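Local atomic coordinates of 3-dehydroquinate dehydratase (Zymomonas mobilis subsp. mobilis, PDB entry 6SMF), a protein that probably catalyses the trans-dehydration of 3-dehydroquinate to 3-dehydroshikimate through an enolate intermediate, a step of the shikimate pathway to chorismate. Residues Lys6-Phe11 and Lys74-Ile79. Residues are numbered along the deposited sequence; the frame is centred on the assembly and turned at random.
Sequences KKPTIF and KAKAVI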
ATOM      1  N   LYS A   6     -52.102 -12.648   3.068  1.00135.42           N
ATOM      2  CA  LYS A   6     -51.184 -11.539   2.659  1.00132.75           C
ATOM      3  C   LYS A   6     -50.363 -12.060   1.472  1.00132.31           C
ATOM      4  O   LYS A   6     -49.916 -13.235   1.504  1.00135.61           O
ATOM      5  CB  LYS A   6     -50.281 -11.027   3.801  1.00122.91           C
ATOM      6  N   LYS A   7     -50.214 -11.238   0.430  1.00129.40           N
ATOM      7  CA  LYS A   7     -49.154 -11.409  -0.585  1.00125.85           C
ATOM      8  C   LYS A   7     -47.813 -11.084   0.115  1.00117.68           C
ATOM      9  O   LYS A   7     -47.684 -10.149   0.923  1.00116.12           O
ATOM     10  CB  LYS A   7     -49.582 -10.636  -1.842  1.00124.03           C
ATOM     11  N   PRO A   8     -46.759 -11.907  -0.101  1.00110.53           N
ATOM     12  CA  PRO A   8     -45.427 -11.591   0.384  1.00105.12           C
ATOM     13  C   PRO A   8     -45.087 -10.159  -0.040  1.00100.17           C
ATOM     14  O   PRO A   8     -45.413  -9.802  -1.140  1.00 98.23           O
ATOM     15  CB  PRO A   8     -44.492 -12.601  -0.313  1.00104.34           C
ATOM     16  CG  PRO A   8     -45.380 -13.718  -0.804  1.00110.55           C
ATOM     17  CD  PRO A   8     -46.797 -13.183  -0.826  1.00114.78           C
ATOM     18  N   THR A   9     -44.488  -9.363   0.843  1.00 97.51           N
ATOM     19  CA  THR A   9     -44.077  -7.979   0.501  1.00 97.37           C
ATOM     20  C   THR A   9     -42.552  -7.955   0.270  1.00 93.73           C
ATOM     21  O   THR A   9     -41.791  -8.618   1.002  1.00 94.08           O
ATOM     22  CB  THR A   9     -44.654  -6.960   1.496  1.00101.47           C
ATOM     23  OG1 THR A   9     -43.613  -6.629   2.418  1.00103.27           O
ATOM     24  CG2 THR A   9     -45.922  -7.420   2.194  1.00107.64           C
ATOM     25  N   ILE A  10     -42.112  -7.274  -0.783  1.00 90.69           N
ATOM     26  CA  ILE A  10     -40.665  -7.142  -1.110  1.00 84.30           C
ATOM     27  C   ILE A  10     -40.316  -5.660  -1.131  1.00 82.51           C
ATOM     28  O   ILE A  10     -40.825  -4.961  -2.018  1.00 85.06           O
ATOM     29  CB  ILE A  10     -40.348  -7.834  -2.441  1.00 85.47           C
ATOM     30  CG1 ILE A  10     -40.438  -9.353  -2.338  1.00 89.01           C
ATOM     31  CG2 ILE A  10     -38.988  -7.428  -2.940  1.00 84.28           C
ATOM     32  CD1 ILE A  10     -40.486 -10.018  -3.701  1.00 91.54           C
ATOM     33  N   PHE A  11     -39.492  -5.210  -0.188  1.00 83.47           N
ATOM     34  CA  PHE A  11     -38.924  -3.845  -0.156  1.00 84.98           C
ATOM     35  C   PHE A  11     -37.921  -3.699  -1.312  1.00 84.83           C
ATOM     36  O   PHE A  11     -37.120  -4.625  -1.619  1.00 81.98           O
ATOM     37  CB  PHE A  11     -38.257  -3.589   1.192  1.00 88.21           C
ATOM     38  CG  PHE A  11     -39.211  -3.216   2.295  1.00 94.79           C
ATOM     39  CD1 PHE A  11     -40.263  -4.041   2.624  1.00100.47           C
ATOM     40  CD2 PHE A  11     -39.046  -2.036   3.011  1.00 96.77           C
ATOM     41  CE1 PHE A  11     -41.153  -3.676   3.618  1.00100.65           C
ATOM     42  CE2 PHE A  11     -39.909  -1.698   4.038  1.00 94.66           C
ATOM     43  CZ  PHE A  11     -40.979  -2.503   4.310  1.00 97.97           C
ATOM     44  N   LYS A  74     -41.645  -8.725   8.602  1.00102.20           N
ATOM     45  CA  LYS A  74     -41.357 -10.081   8.060  1.00105.95           C
ATOM     46  C   LYS A  74     -41.433 -10.083   6.529  1.00102.32           C
ATOM     47  O   LYS A  74     -41.924 -11.078   5.954  1.00105.31           O
ATOM     48  CB  LYS A  74     -42.318 -11.092   8.672  1.00117.13           C
ATOM     49  CG  LYS A  74     -42.478 -10.966  10.182  1.00126.63           C
ATOM     50  CD  LYS A  74     -41.750 -12.000  11.012  1.00131.97           C
ATOM     51  CE  LYS A  74     -42.692 -12.515  12.077  1.00139.22           C
ATOM     52  NZ  LYS A  74     -42.181 -13.757  12.693  1.00146.49           N
ATOM     53  N   ALA A  75     -40.938  -9.023   5.885  1.00 94.40           N
ATOM     54  CA  ALA A  75     -40.809  -8.949   4.408  1.00 91.44           C
ATOM     55  C   ALA A  75     -40.061 -10.185   3.901  1.00 90.50           C
ATOM     56  O   ALA A  75     -39.202 -10.739   4.640  1.00 95.63           O
ATOM     57  CB  ALA A  75     -40.100  -7.686   3.994  1.00 89.71           C
ATOM     58  N   LYS A  76     -40.370 -10.592   2.674  1.00 89.63           N
ATOM     59  CA  LYS A  76     -39.816 -11.823   2.061  1.00 93.74           C
ATOM     60  C   LYS A  76     -38.381 -11.565   1.590  1.00 89.62           C
ATOM     61  O   LYS A  76     -37.579 -12.524   1.624  1.00 87.88           O
ATOM     62  CB  LYS A  76     -40.630 -12.263   0.850  1.00 96.07           C
ATOM     63  CG  LYS A  76     -40.168 -13.602   0.307  1.00 98.13           C
ATOM     64  CD  LYS A  76     -40.954 -14.104  -0.843  1.00102.33           C
ATOM     65  CE  LYS A  76     -41.254 -15.596  -0.771  1.00113.10           C
ATOM     66  NZ  LYS A  76     -40.083 -16.388  -1.197  1.00113.24           N
ATOM     67  N   ALA A  77     -38.115 -10.343   1.114  1.00 85.86           N
ATOM     68  CA  ALA A  77     -36.808  -9.932   0.524  1.00 82.43           C
ATOM     69  C   ALA A  77     -36.653  -8.407   0.485  1.00 79.01           C
ATOM     70  O   ALA A  77     -37.659  -7.681   0.639  1.00 78.34           O
ATOM     71  CB  ALA A  77     -36.670 -10.506  -0.858  1.00 80.33           C
ATOM     72  N   VAL A  78     -35.410  -7.940   0.369  1.00 79.37           N
ATOM     73  CA  VAL A  78     -35.058  -6.523   0.051  1.00 75.49           C
ATOM     74  C   VAL A  78     -34.202  -6.522  -1.212  1.00 73.45           C
ATOM     75  O   VAL A  78     -33.230  -7.286  -1.316  1.00 73.31           O
ATOM     76  CB  VAL A  78     -34.312  -5.812   1.184  1.00 77.59           C
ATOM     77  CG1 VAL A  78     -33.914  -4.396   0.796  1.00 78.97           C
ATOM     78  CG2 VAL A  78     -35.136  -5.800   2.452  1.00 83.67           C
ATOM     79  N   ILE A  79     -34.597  -5.697  -2.160  1.00 73.28           N
ATOM     80  CA  ILE A  79     -33.772  -5.371  -3.341  1.00 70.52           C
ATOM     81  C   ILE A  79     -33.187  -4.010  -3.007  1.00 71.38           C
ATOM     82  O   ILE A  79     -33.980  -3.110  -2.694  1.00 71.14           O
ATOM     83  CB  ILE A  79     -34.637  -5.370  -4.601  1.00 73.53           C
ATOM     84  CG1 ILE A  79     -35.192  -6.768  -4.922  1.00 77.33           C
ATOM     85  CG2 ILE A  79     -33.871  -4.774  -5.753  1.00 73.22           C
ATOM     86  CD1 ILE A  79     -36.369  -6.773  -5.935  1.00 80.21           C
TER
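With CG anti to its own carbonyl carbon (chi1 -81°) and beside its N, F11 starts its ring toward A75, and V78 CG2, likewise anti to its carbonyl carbon, is the branch that meets F11 CB, at 4.0 Å. The phenyl ring lies obliquely to A75, with F11 CD1 3.9 Å from A75 CB. Helix 60-72 packs on this face of the sheet, its A70 touching all three side chains. I10 points to the other face, where its CG2 meets I79 CD1 at 4.0 Å; helix 136-147 packs there, L143 and A146 on I10 and A142 on I79. Between the faces, K76 N donates to T9 O at 3.0 Å, nearly in line with the carbonyl, and I79 N to F11 O at 2.8 Å; the bond from F11 N to A77 O is weak. K76 CD rests 3.9 Å from P8 CB before the chain bends off to where NZ hydrogen-bonds L149 O. K74, just past helix 60-72, has positive phi and closes the helix end in a Schellman motif; the chain then enters strand 77-81 beside strand 9-14. These are neighbouring parallel strands of the five-stranded sheet, sandwiched between helices in the flavodoxin-like alpha/beta fold of type II dehydroquinases.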